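Local coordinates for lactaldehyde dehydrogenase (Escherichia coli, PDB 2IMP), which catalyses the irreversible NAD-dependent oxidation of L-lactaldehyde to L-lactate in the breakdown of L-fucose and L-rhamnose, and also oxidises glycolaldehyde, at the interface of chains A and B and the interface of chains A and C. Numbering follows the deposited sequence. Chains: chain A/B/C, Lactaldehyde dehydrogenase.

Contact 1: the interface of chains A and B. Residues chain A 64-66, 119-120, 122; chain B 128-132.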
# COMPACT_ATOMS: atom_id res chain seq x y z
N PRO A 64 -15.32 -12.89 12.96
CA PRO A 64 -14.30 -11.83 12.87
C PRO A 64 -13.00 -12.53 12.44
O PRO A 64 -12.76 -13.67 12.83
CB PRO A 64 -14.23 -11.31 14.31
CG PRO A 64 -15.64 -11.50 14.80
CD PRO A 64 -15.99 -12.88 14.28
N ALA A 65 -12.18 -11.85 11.63
CA ALA A 65 -10.93 -12.45 11.16
C ALA A 65 -10.01 -12.99 12.27
O ALA A 65 -9.40 -14.05 12.12
CB ALA A 65 -10.17 -11.44 10.30
N ILE A 66 -9.91 -12.27 13.38
CA ILE A 66 -9.06 -12.73 14.46
C ILE A 66 -9.50 -14.11 15.01
O ILE A 66 -8.68 -14.90 15.47
CB ILE A 66 -8.99 -11.71 15.62
CG1 ILE A 66 -7.93 -12.15 16.63
CG2 ILE A 66 -10.37 -11.57 16.28
CD1 ILE A 66 -6.50 -11.99 16.16
N ALA A 119 -4.82 -11.60 9.80
CA ALA A 119 -6.19 -11.33 10.24
C ALA A 119 -6.64 -9.85 10.29
O ALA A 119 -7.61 -9.47 9.63
CB ALA A 119 -6.44 -11.98 11.61
N ARG A 120 -5.95 -9.04 11.08
CA ARG A 120 -6.29 -7.62 11.20
C ARG A 120 -5.50 -6.72 10.24
O ARG A 120 -5.54 -5.49 10.36
CB ARG A 120 -6.01 -7.14 12.63
CG ARG A 120 -6.80 -7.84 13.73
CD ARG A 120 -5.97 -7.87 15.00
NE ARG A 120 -6.74 -8.20 16.20
CZ ARG A 120 -6.20 -8.71 17.30
NH1 ARG A 120 -4.90 -8.96 17.35
NH2 ARG A 120 -6.96 -8.95 18.37
N TYR A 122 -4.99 -7.41 6.32
CA TYR A 122 -5.35 -7.21 4.93
C TYR A 122 -6.36 -6.06 4.79
O TYR A 122 -7.40 -6.04 5.46
CB TYR A 122 -5.85 -8.53 4.28
CG TYR A 122 -7.14 -9.12 4.79
CD1 TYR A 122 -8.35 -8.85 4.15
CD2 TYR A 122 -7.15 -10.01 5.86
CE1 TYR A 122 -9.53 -9.47 4.56
CE2 TYR A 122 -8.32 -10.62 6.28
CZ TYR A 122 -9.50 -10.35 5.62
OH TYR A 122 -10.66 -10.97 6.03
N GLN B 128 -10.08 -4.63 8.90
CA GLN B 128 -10.83 -5.69 9.55
C GLN B 128 -10.99 -5.43 11.05
O GLN B 128 -10.03 -5.08 11.74
CB GLN B 128 -10.14 -7.05 9.37
CG GLN B 128 -10.11 -7.56 7.94
CD GLN B 128 -11.49 -7.76 7.36
OE1 GLN B 128 -12.31 -8.51 7.90
NE2 GLN B 128 -11.76 -7.09 6.24
N SER B 129 -12.21 -5.58 11.55
CA SER B 129 -12.48 -5.38 12.96
C SER B 129 -12.62 -6.70 13.74
O SER B 129 -12.93 -7.73 13.14
CB SER B 129 -13.76 -4.57 13.13
OG SER B 129 -14.19 -4.59 14.48
N ASP B 130 -12.38 -6.67 15.05
CA ASP B 130 -12.56 -7.86 15.88
C ASP B 130 -14.05 -8.04 16.25
O ASP B 130 -14.47 -9.11 16.71
CB ASP B 130 -11.75 -7.76 17.18
CG ASP B 130 -10.25 -7.87 16.96
OD1 ASP B 130 -9.81 -7.98 15.80
OD2 ASP B 130 -9.51 -7.85 17.96
N ARG B 131 -14.82 -6.97 16.05
CA ARG B 131 -16.25 -6.96 16.37
C ARG B 131 -17.18 -7.37 15.23
O ARG B 131 -17.12 -6.81 14.13
CB ARG B 131 -16.68 -5.57 16.83
CG ARG B 131 -15.93 -5.04 18.02
CD ARG B 131 -16.65 -3.82 18.57
NE ARG B 131 -15.98 -3.30 19.76
CZ ARG B 131 -16.55 -2.50 20.65
NH1 ARG B 131 -17.81 -2.13 20.49
NH2 ARG B 131 -15.86 -2.08 21.69
N PRO B 132 -18.07 -8.34 15.49
CA PRO B 132 -19.02 -8.83 14.50
C PRO B 132 -19.86 -7.67 13.91
O PRO B 132 -20.38 -6.83 14.65
CB PRO B 132 -19.89 -9.80 15.30
CG PRO B 132 -18.95 -10.33 16.32
CD PRO B 132 -18.21 -9.09 16.76
O HOH W 1 -12.92 -9.13 10.82
O HOH W 2 -10.53 -9.45 13.54
O HOH W 3 -10.11 -5.33 5.11
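A:Arg120 meets the carboxylate of B:Asp130 side-on, in a salt bridge that uses two nitrogens. Its NH2 donates to OD2 of B:Asp130 at 2.8 Å, and its NE donates to OD1 of B:Asp130 at 3.1 Å in a nearly straight bond (167° at H). Both oxygens offer their syn lone pairs, and the guanidinium and carboxylate planes lie only 25° apart. On one face the guanidinium carries CD1 of A:Ile66, 3.5 Å above its plane, which probably helps fix its tilt. An alanine in place of A:Arg120 would remove both donors and would probably leave the B:Asp130 carboxylate poorly balanced in charge. Two residues before the acid, CG of B:Gln128 lies over the face of the A:Tyr122 ring, offset toward its rim, with amide and ring nearly parallel (11°). A:Pro64 rests its CB on O of B:Asp130 at 3.3 Å and its CG against CG of B:Pro132. Farther out, water 1 joins N of A:Ala65 to OE1 of B:Gln128 and O of B:Ser129, and water 2 links N of A:Ile66 to OD1 of B:Asp130. The patch ties loop 128-132 of one subunit to the start of helix 65-81 and loop 119-122 of its neighbour, within a two-fold interface of the homotetramer.

Contact 2: the interface of chains A and C. Residues chain A 231, 234-235, 238-239, 250, 252, 453-454, 456-457; chain C 238, 241-242, 244-248.
Water 4 is the best-held polar atom here, gripped by three backbone carbonyls of two subunits: O of C:Ile245 at 2.8 Å, O of A:Arg453 at 2.8 Å and O of A:Gly456 at 2.9 Å. Its two hydrogens must be shared among these three acceptors, and no direct hydrogen bond crosses the patch. The rest is mainly carbon packing, centred on the side chain of C:Ile245. Its backbone has a positive phi (55°), and its CG1 stands anti to the carbonyl carbon, beside the backbone N. The CD1 tip meets CD1 of A:Leu252 end to end at 3.6 Å and touches CG of A:Glu235, whose chain crosses at about a right angle, at 3.5 Å. CG2, the other branch, faces CG1 of A:Ile457, while CG2 of A:Val231 comes obliquely against CG1. The extended A:Lys454 chain crosses C:Asn244 obliquely. Beside this knob, A:Met238 runs out fully extended from helix 231-242, CG anti to the backbone N (chi1 -174°). Its SD passes 3.7 Å from CA of C:Ala242, whose CB lies against A:Ala239. Its CE rests 3.3 Å from O of C:Thr246 and ends tip to tip with CG1 of C:Val248. Helix 231-242 of each chain thus meets the other across the two-fold, pairing subunits of the tetramer. Because A:Leu252 directly follows the active-site A:Glu251, the packing may also help steady the backbone behind that catalytic residue.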
# COMPACT_ATOMS: atom_id res chain seq x y z
N VAL A 231 3.27 -29.58 -15.10
CA VAL A 231 2.65 -28.70 -16.06
C VAL A 231 1.51 -29.39 -16.84
O VAL A 231 0.53 -28.76 -17.23
CB VAL A 231 3.69 -28.14 -17.07
CG1 VAL A 231 4.28 -29.26 -17.89
CG2 VAL A 231 3.05 -27.11 -17.97
N GLY A 234 -1.53 -29.32 -14.61
CA GLY A 234 -1.98 -27.95 -14.50
C GLY A 234 -2.79 -27.56 -15.73
O GLY A 234 -3.78 -26.83 -15.62
N GLU A 235 -2.35 -28.03 -16.90
CA GLU A 235 -3.07 -27.74 -18.14
C GLU A 235 -4.50 -28.33 -18.13
O GLU A 235 -5.46 -27.68 -18.54
CB GLU A 235 -2.33 -28.32 -19.33
CG GLU A 235 -0.99 -27.67 -19.65
CD GLU A 235 -0.24 -28.43 -20.75
OE1 GLU A 235 -0.88 -28.80 -21.76
OE2 GLU A 235 0.98 -28.66 -20.59
N MET A 238 -6.69 -26.31 -15.57
CA MET A 238 -7.13 -25.03 -16.08
C MET A 238 -8.17 -25.17 -17.20
O MET A 238 -9.15 -24.43 -17.23
CB MET A 238 -5.94 -24.22 -16.59
CG MET A 238 -6.30 -22.80 -17.01
SD MET A 238 -4.83 -21.81 -17.40
CE MET A 238 -5.62 -20.32 -18.08
N ALA A 239 -7.95 -26.13 -18.10
CA ALA A 239 -8.91 -26.36 -19.16
C ALA A 239 -10.30 -26.68 -18.58
O ALA A 239 -11.32 -26.18 -19.06
CB ALA A 239 -8.44 -27.50 -20.06
N LEU A 250 -1.95 -21.74 -9.97
CA LEU A 250 -1.04 -22.84 -10.27
C LEU A 250 0.46 -22.58 -10.13
O LEU A 250 0.97 -21.50 -10.42
CB LEU A 250 -1.29 -23.32 -11.71
CG LEU A 250 -2.74 -23.55 -12.17
CD1 LEU A 250 -2.78 -23.65 -13.69
CD2 LEU A 250 -3.30 -24.80 -11.52
N LEU A 252 3.65 -24.86 -11.35
CA LEU A 252 4.03 -26.05 -12.09
C LEU A 252 5.55 -26.35 -12.24
O LEU A 252 5.98 -26.88 -13.27
CB LEU A 252 3.35 -25.98 -13.46
CG LEU A 252 1.87 -25.54 -13.35
CD1 LEU A 252 1.27 -25.26 -14.72
CD2 LEU A 252 1.07 -26.63 -12.61
N ARG A 453 5.81 -17.44 -17.26
CA ARG A 453 5.54 -18.39 -18.33
C ARG A 453 4.76 -19.65 -17.87
O ARG A 453 3.75 -19.52 -17.19
CB ARG A 453 6.87 -18.77 -19.02
CG ARG A 453 7.59 -17.56 -19.63
CD ARG A 453 8.87 -17.94 -20.39
NE ARG A 453 9.98 -18.31 -19.51
CZ ARG A 453 10.66 -17.45 -18.76
NH1 ARG A 453 10.36 -16.15 -18.78
NH2 ARG A 453 11.66 -17.87 -18.00
N LYS A 454 5.23 -20.84 -18.22
CA LYS A 454 4.51 -22.05 -17.83
C LYS A 454 4.68 -22.49 -16.36
O LYS A 454 4.06 -23.46 -15.92
CB LYS A 454 4.87 -23.22 -18.76
CG LYS A 454 4.40 -23.02 -20.19
CD LYS A 454 4.56 -24.28 -21.02
CE LYS A 454 4.12 -24.05 -22.46
NZ LYS A 454 4.18 -25.29 -23.29
N GLY A 456 3.46 -21.16 -13.93
CA GLY A 456 2.22 -20.95 -13.20
C GLY A 456 1.35 -19.73 -13.45
O GLY A 456 1.54 -18.95 -14.38
N ILE A 457 0.35 -19.62 -12.59
CA ILE A 457 -0.60 -18.53 -12.59
C ILE A 457 -0.91 -18.10 -11.15
O ILE A 457 -1.18 -18.95 -10.29
CB ILE A 457 -1.91 -18.91 -13.33
CG1 ILE A 457 -1.66 -18.92 -14.84
CG2 ILE A 457 -3.03 -17.91 -12.99
CD1 ILE A 457 -2.86 -19.34 -15.65
N MET C 238 -10.35 -19.22 -22.43
CA MET C 238 -9.63 -19.75 -21.29
C MET C 238 -9.18 -21.20 -21.51
O MET C 238 -8.06 -21.56 -21.15
CB MET C 238 -10.48 -19.66 -20.02
CG MET C 238 -9.74 -20.05 -18.75
SD MET C 238 -10.70 -19.72 -17.26
CE MET C 238 -9.67 -20.53 -16.02
N ALA C 241 -6.19 -21.01 -23.69
CA ALA C 241 -5.05 -20.45 -22.97
C ALA C 241 -4.39 -21.50 -22.05
O ALA C 241 -3.18 -21.49 -21.83
CB ALA C 241 -5.50 -19.24 -22.14
N ALA C 242 -5.22 -22.42 -21.55
CA ALA C 242 -4.77 -23.48 -20.67
C ALA C 242 -3.61 -24.32 -21.26
O ALA C 242 -2.71 -24.74 -20.54
CB ALA C 242 -5.94 -24.40 -20.32
N ASN C 244 -1.04 -23.51 -22.79
CA ASN C 244 0.26 -22.93 -22.50
C ASN C 244 0.33 -22.25 -21.13
O ASN C 244 1.26 -21.51 -20.83
CB ASN C 244 0.62 -21.91 -23.59
CG ASN C 244 0.64 -22.51 -24.98
OD1 ASN C 244 1.40 -23.44 -25.25
ND2 ASN C 244 -0.20 -21.99 -25.86
N ILE C 245 -0.66 -22.54 -20.29
CA ILE C 245 -0.73 -21.93 -18.97
C ILE C 245 -0.69 -20.38 -19.09
O ILE C 245 -0.07 -19.67 -18.29
CB ILE C 245 0.44 -22.39 -18.07
CG1 ILE C 245 0.64 -23.91 -18.21
CG2 ILE C 245 0.15 -22.04 -16.60
CD1 ILE C 245 -0.58 -24.73 -17.77
N THR C 246 -1.35 -19.88 -20.13
CA THR C 246 -1.41 -18.45 -20.39
C THR C 246 -2.39 -17.71 -19.47
O THR C 246 -3.54 -18.11 -19.30
CB THR C 246 -1.79 -18.18 -21.87
OG1 THR C 246 -0.78 -18.74 -22.72
CG2 THR C 246 -1.90 -16.69 -22.14
N LYS C 247 -1.91 -16.64 -18.86
CA LYS C 247 -2.76 -15.86 -17.98
C LYS C 247 -3.98 -15.29 -18.73
O LYS C 247 -3.85 -14.87 -19.88
CB LYS C 247 -1.96 -14.71 -17.36
CG LYS C 247 -2.77 -13.84 -16.40
CD LYS C 247 -1.92 -12.72 -15.78
CE LYS C 247 -2.77 -11.90 -14.80
NZ LYS C 247 -2.02 -10.78 -14.17
N VAL C 248 -5.14 -15.30 -18.08
CA VAL C 248 -6.32 -14.73 -18.69
C VAL C 248 -6.95 -13.60 -17.87
O VAL C 248 -6.91 -13.60 -16.64
CB VAL C 248 -7.44 -15.79 -18.96
CG1 VAL C 248 -6.88 -16.96 -19.77
CG2 VAL C 248 -8.06 -16.26 -17.65
O HOH W 4 1.56 -17.80 -17.08

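Contact 3: the interface of chains A and B. Residues chain A 417-420, 423, 438; chain B 417-420, 423, 438.
Backbone hydrogen bonds form the first group, and they come as a symmetric pair. The N-H of A:Leu420 gives to O of B:Gln418 at 3.1 Å, and its twin runs from B:Leu420 N to A:Gln418 O. Together they make an antiparallel bridge centred on A:Asn419 and B:Asn419. The donors lie above the carbonyl planes, 40° out, so neither bond falls on a lone pair. Each bond starts from the first residue of helix 420-429, and so ties a helix beginning to the neighbouring chain.

Water supplies the second group. A:Asn419 holds CG anti to its backbone N (chi1 -177°), which brings OD1 to 2.8 Å from water 6; that water also binds O of B:Gln418, and water 5 does the same with the chains exchanged. The carbonyls of A:Gln418 and B:Gln418 thus each receive a backbone N-H and a water.

Apolar contact is the third. The two leucine side chains cross at about a right angle, each with CG anti to its backbone N, bringing CD1 of A:Leu420 to 3.7 Å from CD1 of B:Leu420. CD2 of A:Leu420 lies against the methyl of B:Ala423.

In chain A, and likewise in B, the amide of A:Asn438 braces the segment leading into the bridge. It accepts from N of A:Thr417 on an OD1 lone pair, and its ND2 gives a nearly straight bond (170° at H) to A:Thr417 O at 2.8 Å.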
# COMPACT_ATOMS: atom_id res chain seq x y z
N THR A 417 28.36 -13.79 -8.11
CA THR A 417 29.33 -12.81 -8.55
C THR A 417 29.61 -11.76 -7.47
O THR A 417 28.90 -11.70 -6.46
CB THR A 417 28.82 -12.10 -9.83
OG1 THR A 417 29.76 -11.11 -10.26
CG2 THR A 417 27.48 -11.42 -9.55
N GLN A 418 30.63 -10.93 -7.68
CA GLN A 418 30.97 -9.91 -6.71
C GLN A 418 30.97 -8.48 -7.30
O GLN A 418 31.31 -7.50 -6.62
CB GLN A 418 32.32 -10.23 -6.08
CG GLN A 418 32.42 -11.69 -5.63
CD GLN A 418 33.73 -12.00 -4.92
OE1 GLN A 418 33.72 -12.52 -3.79
NE2 GLN A 418 34.84 -11.71 -5.57
N ASN A 419 30.58 -8.37 -8.57
CA ASN A 419 30.53 -7.08 -9.25
C ASN A 419 29.14 -6.39 -9.23
O ASN A 419 28.14 -6.95 -9.69
CB ASN A 419 31.02 -7.26 -10.69
CG ASN A 419 31.07 -5.94 -11.46
OD1 ASN A 419 30.03 -5.41 -11.88
ND2 ASN A 419 32.27 -5.41 -11.64
N LEU A 420 29.09 -5.18 -8.67
CA LEU A 420 27.83 -4.46 -8.59
C LEU A 420 27.07 -4.42 -9.93
O LEU A 420 25.87 -4.72 -9.99
CB LEU A 420 28.06 -3.03 -8.09
CG LEU A 420 26.82 -2.13 -8.00
CD1 LEU A 420 25.80 -2.75 -7.06
CD2 LEU A 420 27.21 -0.74 -7.52
N ALA A 423 25.56 -7.91 -11.00
CA ALA A 423 24.38 -8.23 -10.22
C ALA A 423 23.14 -7.47 -10.71
O ALA A 423 22.10 -8.08 -10.99
CB ALA A 423 24.64 -7.90 -8.75
N ASN A 438 24.13 -15.04 -4.61
CA ASN A 438 25.14 -15.53 -3.67
C ASN A 438 24.60 -16.27 -2.42
O ASN A 438 25.01 -16.00 -1.29
CB ASN A 438 26.07 -14.39 -3.24
CG ASN A 438 26.90 -13.86 -4.40
OD1 ASN A 438 27.34 -14.62 -5.26
ND2 ASN A 438 27.14 -12.56 -4.40
N THR B 417 31.73 3.46 -6.45
CA THR B 417 32.43 2.19 -6.41
C THR B 417 31.85 1.19 -7.42
O THR B 417 30.78 1.44 -8.00
CB THR B 417 32.34 1.59 -4.99
OG1 THR B 417 33.01 0.32 -4.95
CG2 THR B 417 30.89 1.39 -4.60
N GLN B 418 32.54 0.08 -7.62
CA GLN B 418 32.06 -0.93 -8.56
C GLN B 418 31.87 -2.32 -7.93
O GLN B 418 31.55 -3.30 -8.62
CB GLN B 418 33.02 -1.00 -9.75
CG GLN B 418 33.36 0.39 -10.31
CD GLN B 418 34.24 0.32 -11.55
OE1 GLN B 418 33.90 0.90 -12.59
NE2 GLN B 418 35.37 -0.36 -11.45
N ASN B 419 32.08 -2.40 -6.61
CA ASN B 419 31.94 -3.65 -5.89
C ASN B 419 30.54 -3.87 -5.24
O ASN B 419 30.08 -3.06 -4.42
CB ASN B 419 33.04 -3.75 -4.83
CG ASN B 419 33.01 -5.07 -4.07
OD1 ASN B 419 32.16 -5.28 -3.19
ND2 ASN B 419 33.93 -5.97 -4.40
N LEU B 420 29.87 -4.95 -5.61
CA LEU B 420 28.55 -5.23 -5.07
C LEU B 420 28.49 -5.13 -3.53
O LEU B 420 27.62 -4.47 -2.97
CB LEU B 420 28.07 -6.62 -5.51
CG LEU B 420 26.71 -7.07 -4.97
CD1 LEU B 420 25.63 -6.09 -5.40
CD2 LEU B 420 26.38 -8.47 -5.47
N ALA B 423 28.82 -1.43 -2.18
CA ALA B 423 27.58 -0.70 -2.38
C ALA B 423 26.51 -1.06 -1.32
O ALA B 423 25.96 -0.18 -0.66
CB ALA B 423 27.03 -0.98 -3.77
N ASN B 438 27.02 6.25 -7.79
CA ASN B 438 27.60 6.47 -9.11
C ASN B 438 26.82 7.43 -10.04
O ASN B 438 26.59 7.13 -11.21
CB ASN B 438 27.83 5.13 -9.82
CG ASN B 438 28.88 4.28 -9.12
OD1 ASN B 438 29.86 4.79 -8.60
ND2 ASN B 438 28.67 2.97 -9.12
O HOH W 5 30.85 -7.63 -3.91
O HOH W 6 30.00 -2.83 -10.83

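Contacts 1 and 3 both join chains A and B, yet the centres of their C-alpha atoms are about 45 Å apart, so the A-B interface spans well-separated places. Contact 2 joins A to C; measured the same way, it lies about 34 Å from contact 1 and 37 Å from contact 3. No residue position or secondary-structure element is shared among the three, and one subunit uses separate surfaces for two different partners, as befits the homotetramer. The centre of contact 2 is about 8 Å from A:Glu251, against 29 and 30 Å for contacts 1 and 3, which are therefore more likely to serve assembly than catalysis.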